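Local coordinates for putative sugar isomerase (Parabacteroides distasonis, PDB 3LMZ), which is a putative sugar isomerase with a xylose isomerase-like TIM-barrel fold, and may interconvert sugars, at residues L56-T59 and D60-R64; D143-D146 and V147-T151. All coordinates share one frame; numbering follows the deposited sequence.

Interaction 1 (L56-T59 and D60-R64); sequences LNST and DEQIR
Thr59 and Gln62 reach past each other at a slant, and each side chain ends on the backbone N-H of the other residue. The Thr59 hydroxyl faces into the first turn of the helix, where OG1 accepts from Gln62 N at 2.9 Å. Its placement follows from chi1 of 69°, which sets OG1 between the backbone N and the carbonyl carbon. Gln62 sends its chain back in the opposite sense: with CG anti to the carbonyl carbon (chi1 -72°) and the rest extended, OE1 arrives 2.9 Å from Thr59 N. That bond lies in the carbonyl plane, on a lone pair of OE1, and is close to straight. On the way, Gln62 CG passes 3.3 Å from Thr59 OG1, so that the CB-CG part of the glutamine packs against the hydroxyl. This reciprocal pairing is a capping box, here opening helix 60-72 of the TIM barrel, with Thr59 as N-cap. A water donates both to Gln62 OE1 and to Ser58 OG, the latter also hydrogen-bonded to Pro55 O. Ile63 lies on the buried side, with CG1 3.4 Å from Thr59 O, the acceptor for Ile63 N, and 4.1 Å from Ser58 CB. On the flank turned to helix 88-101, Arg100 forms a salt bridge with Asp60 OD1 and also donates to Ser58 O.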
loop_
_atom_site.group_PDB
_atom_site.type_symbol
_atom_site.label_atom_id
_atom_site.label_comp_id
_atom_site.label_asym_id
_atom_site.label_seq_id
_atom_site.Cartn_x
_atom_site.Cartn_y
_atom_site.Cartn_z
ATOM N N LEU A 56 26.518 -18.253 4.906
ATOM C CA LEU A 56 27.670 -17.810 5.660
ATOM C C LEU A 56 29.009 -18.278 5.051
ATOM O O LEU A 56 30.009 -17.609 5.218
ATOM C CB LEU A 56 27.557 -18.175 7.132
ATOM C CG LEU A 56 26.808 -17.153 7.985
ATOM C CD1 LEU A 56 25.322 -17.058 7.574
ATOM C CD2 LEU A 56 27.034 -17.486 9.493
ATOM N N ASN A 57 29.028 -19.375 4.328
ATOM C CA ASN A 57 30.268 -19.845 3.739
ATOM C C ASN A 57 30.408 -19.443 2.277
ATOM O O ASN A 57 31.191 -20.040 1.558
ATOM C CB ASN A 57 30.406 -21.357 3.961
ATOM C CG ASN A 57 30.661 -21.668 5.419
ATOM O OD1 ASN A 57 31.566 -21.095 6.023
ATOM N ND2 ASN A 57 29.818 -22.507 6.007
ATOM N N SER A 58 29.632 -18.451 1.830
ATOM C CA SER A 58 29.766 -17.966 0.475
ATOM C C SER A 58 31.202 -17.533 0.207
ATOM O O SER A 58 31.896 -17.019 1.123
ATOM C CB SER A 58 28.765 -16.834 0.165
ATOM O OG SER A 58 27.437 -17.275 0.266
ATOM N N THR A 59 31.680 -17.762 -1.009
ATOM C CA THR A 59 33.028 -17.362 -1.366
ATOM C C THR A 59 33.143 -15.865 -1.556
ATOM O O THR A 59 32.121 -15.148 -1.738
ATOM C CB THR A 59 33.493 -18.057 -2.700
ATOM O OG1 THR A 59 32.707 -17.500 -3.761
ATOM C CG2 THR A 59 33.356 -19.568 -2.662
ATOM N N ASP A 60 34.367 -15.381 -1.632
ATOM C CA ASP A 60 34.574 -13.940 -1.890
ATOM C C ASP A 60 33.885 -13.541 -3.196
ATOM O O ASP A 60 33.235 -12.486 -3.289
ATOM C CB ASP A 60 36.040 -13.560 -1.949
ATOM C CG ASP A 60 36.744 -13.646 -0.622
ATOM O OD1 ASP A 60 36.110 -13.898 0.395
ATOM O OD2 ASP A 60 37.965 -13.409 -0.616
ATOM N N GLU A 61 34.029 -14.386 -4.220
ATOM C CA GLU A 61 33.424 -14.112 -5.530
ATOM C C GLU A 61 31.903 -14.102 -5.417
ATOM O O GLU A 61 31.218 -13.218 -5.979
ATOM C CB GLU A 61 33.913 -15.137 -6.578
ATOM C CG GLU A 61 33.320 -14.870 -7.930
ATOM C CD GLU A 61 33.984 -15.643 -9.039
ATOM O OE1 GLU A 61 35.209 -15.557 -9.175
ATOM O OE2 GLU A 61 33.253 -16.324 -9.830
ATOM N N GLN A 62 31.331 -15.074 -4.692
ATOM C CA GLN A 62 29.877 -15.064 -4.457
ATOM C C GLN A 62 29.379 -13.811 -3.730
ATOM O O GLN A 62 28.314 -13.312 -4.041
ATOM C CB GLN A 62 29.441 -16.329 -3.724
ATOM C CG GLN A 62 29.485 -17.588 -4.592
ATOM C CD GLN A 62 29.115 -18.826 -3.759
ATOM O OE1 GLN A 62 29.567 -18.985 -2.616
ATOM N NE2 GLN A 62 28.361 -19.729 -4.362
ATOM N N ILE A 63 30.162 -13.339 -2.761
ATOM C CA ILE A 63 29.836 -12.080 -2.058
ATOM C C ILE A 63 29.861 -10.888 -2.994
ATOM O O ILE A 63 28.938 -10.077 -2.991
ATOM C CB ILE A 63 30.709 -11.886 -0.783
ATOM C CG1 ILE A 63 30.352 -13.011 0.196
ATOM C CG2 ILE A 63 30.499 -10.532 -0.155
ATOM C CD1 ILE A 63 31.307 -13.107 1.357
ATOM N N ARG A 64 30.898 -10.793 -3.828
ATOM C CA ARG A 64 30.954 -9.737 -4.845
ATOM C C ARG A 64 29.706 -9.792 -5.738
ATOM O O ARG A 64 29.062 -8.777 -5.999
ATOM C CB ARG A 64 32.200 -9.859 -5.754
ATOM C CG ARG A 64 33.530 -9.538 -5.117
ATOM C CD ARG A 64 34.618 -9.226 -6.191
ATOM N NE ARG A 64 34.915 -10.372 -7.064
ATOM C CZ ARG A 64 35.675 -11.425 -6.729
ATOM N NH1 ARG A 64 36.225 -11.504 -5.554
ATOM N NH2 ARG A 64 35.894 -12.394 -7.625
HETATM O O HOH W 1 27.555 -20.344 -0.718
#

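Interaction 2 (D143-D146 and V147-T151); sequences DATD and VWVHT
Asp146 O is gripped by two donors of one residue, His150: the backbone N at 3.2 Å and the ring ND1 at 2.9 Å. Both belong to the last turn of helix 144-151, which links the parallel strands 128-132 and 158-163 in a beta-alpha-beta unit of the TIM barrel. The two N-H groups come in from opposite faces of the carbonyl plane, and the oxygen lies almost exactly in the plane of the imidazole. With CG anti to the carbonyl carbon (chi1 -76°), the ring folds back along the helix, and the bond from ND1 fixes its rotation and shows that this nitrogen carries a proton. The Asp146 carboxylate is turned 56° from the ring plane and brings OD1 3.3 Å from His150 CE1; its negative charge may polarise the imidazole. Tyr112 ties the pair together from outside, bonding through its hydroxyl to Asp146 OD2 while its ring stacks on His150.

At the other end, Asp143 is the N-cap: its OD1 accepts from Asp146 N at 2.9 Å, met nearly along the C-O axis, and its OD2 is held by Asn170. Val147 packs on Met160 and Ile131 of the flanking strands, while Trp148 stacks on Tyr181. At the C-terminal end of the helix the Thr151 hydroxyl turns back on the preceding turn, OG1 donating to Val147 O at 2.9 Å from above the carbonyl plane.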
loop_
_atom_site.group_PDB
_atom_site.type_symbol
_atom_site.label_atom_id
_atom_site.label_comp_id
_atom_site.label_asym_id
_atom_site.label_seq_id
_atom_site.Cartn_x
_atom_site.Cartn_y
_atom_site.Cartn_z
ATOM N N ASP A 143 10.810 -9.217 25.037
ATOM C CA ASP A 143 10.445 -7.828 24.789
ATOM C C ASP A 143 11.632 -6.840 24.913
ATOM O O ASP A 143 12.760 -7.214 25.273
ATOM C CB ASP A 143 9.241 -7.408 25.656
ATOM C CG ASP A 143 9.570 -7.324 27.167
ATOM O OD1 ASP A 143 10.755 -7.407 27.569
ATOM O OD2 ASP A 143 8.580 -7.207 27.962
ATOM N N ALA A 144 11.374 -5.564 24.682
ATOM C CA ALA A 144 12.431 -4.574 24.628
ATOM C C ALA A 144 13.051 -4.419 26.026
ATOM O O ALA A 144 14.274 -4.322 26.144
ATOM C CB ALA A 144 11.862 -3.260 24.153
ATOM N N THR A 145 12.233 -4.468 27.087
ATOM C CA THR A 145 12.753 -4.326 28.451
ATOM C C THR A 145 13.720 -5.422 28.784
ATOM O O THR A 145 14.756 -5.183 29.411
ATOM C CB THR A 145 11.618 -4.335 29.470
ATOM O OG1 THR A 145 10.747 -3.240 29.175
ATOM C CG2 THR A 145 12.181 -4.281 30.934
ATOM N N ASP A 146 13.421 -6.641 28.334
ATOM C CA ASP A 146 14.330 -7.755 28.616
ATOM C C ASP A 146 15.674 -7.578 27.911
ATOM O O ASP A 146 16.710 -7.869 28.499
ATOM C CB ASP A 146 13.737 -9.079 28.182
ATOM C CG ASP A 146 14.583 -10.248 28.632
ATOM O OD1 ASP A 146 14.611 -10.499 29.867
ATOM O OD2 ASP A 146 15.247 -10.895 27.795
ATOM N N VAL A 147 15.688 -7.045 26.712
ATOM C CA VAL A 147 16.940 -6.808 26.028
ATOM C C VAL A 147 17.681 -5.706 26.707
ATOM O O VAL A 147 18.892 -5.857 26.968
ATOM C CB VAL A 147 16.770 -6.475 24.539
ATOM C CG1 VAL A 147 18.142 -6.167 23.902
ATOM C CG2 VAL A 147 16.108 -7.624 23.816
ATOM N N TRP A 148 16.969 -4.662 27.120
ATOM C CA TRP A 148 17.557 -3.567 27.852
ATOM C C TRP A 148 18.255 -4.044 29.114
ATOM O O TRP A 148 19.412 -3.714 29.349
ATOM C CB TRP A 148 16.518 -2.513 28.191
ATOM C CG TRP A 148 17.040 -1.300 28.933
ATOM C CD1 TRP A 148 16.944 -1.030 30.291
ATOM C CD2 TRP A 148 17.765 -0.209 28.361
ATOM N NE1 TRP A 148 17.539 0.192 30.564
ATOM C CE2 TRP A 148 18.046 0.714 29.402
ATOM C CE3 TRP A 148 18.149 0.112 27.054
ATOM C CZ2 TRP A 148 18.686 1.945 29.158
ATOM C CZ3 TRP A 148 18.770 1.328 26.822
ATOM C CH2 TRP A 148 19.047 2.218 27.856
ATOM N N VAL A 149 17.532 -4.807 29.935
ATOM C CA VAL A 149 18.083 -5.232 31.225
ATOM C C VAL A 149 19.337 -6.093 31.037
ATOM O O VAL A 149 20.270 -6.041 31.854
ATOM C CB VAL A 149 17.000 -5.979 32.095
ATOM C CG1 VAL A 149 15.720 -5.161 32.172
ATOM C CG2 VAL A 149 16.726 -7.369 31.552
ATOM N N HIS A 150 19.379 -6.875 29.961
ATOM C CA HIS A 150 20.548 -7.759 29.672
ATOM C C HIS A 150 21.716 -7.056 28.981
ATOM O O HIS A 150 22.808 -7.621 28.898
ATOM C CB HIS A 150 20.095 -8.974 28.867
ATOM C CG HIS A 150 19.391 -9.992 29.696
ATOM N ND1 HIS A 150 18.031 -9.989 29.907
ATOM C CD2 HIS A 150 19.890 -11.004 30.443
ATOM C CE1 HIS A 150 17.717 -10.982 30.723
ATOM N NE2 HIS A 150 18.823 -11.624 31.042
ATOM N N THR A 151 21.498 -5.849 28.468
ATOM C CA THR A 151 22.522 -5.125 27.741
ATOM C C THR A 151 22.977 -3.762 28.340
ATOM O O THR A 151 24.034 -3.255 27.933
ATOM C CB THR A 151 22.142 -4.886 26.289
ATOM O OG1 THR A 151 20.977 -4.057 26.208
ATOM C CG2 THR A 151 21.910 -6.206 25.555
#

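Interactions 1 and 2 illustrate two ways of starting a helix within one barrel: a Thr-Gln exchange at 56-64 and an aspartate cap at 143-151, where the residue giving its N-H to the cap, Asp146, also engages a histidine a turn later. They come in series along the chain, with centres 34 Å apart and nearest atoms about 20 Å apart, so neither touches the other. Interaction 1 lies farther out, about 23 Å from the chain centre against 17 Å for interaction 2. A triethylene glycol molecule, probably from the crystallisation liquor, lies about 4 Å from the Thr59 side chain; it does not by itself mark an active site.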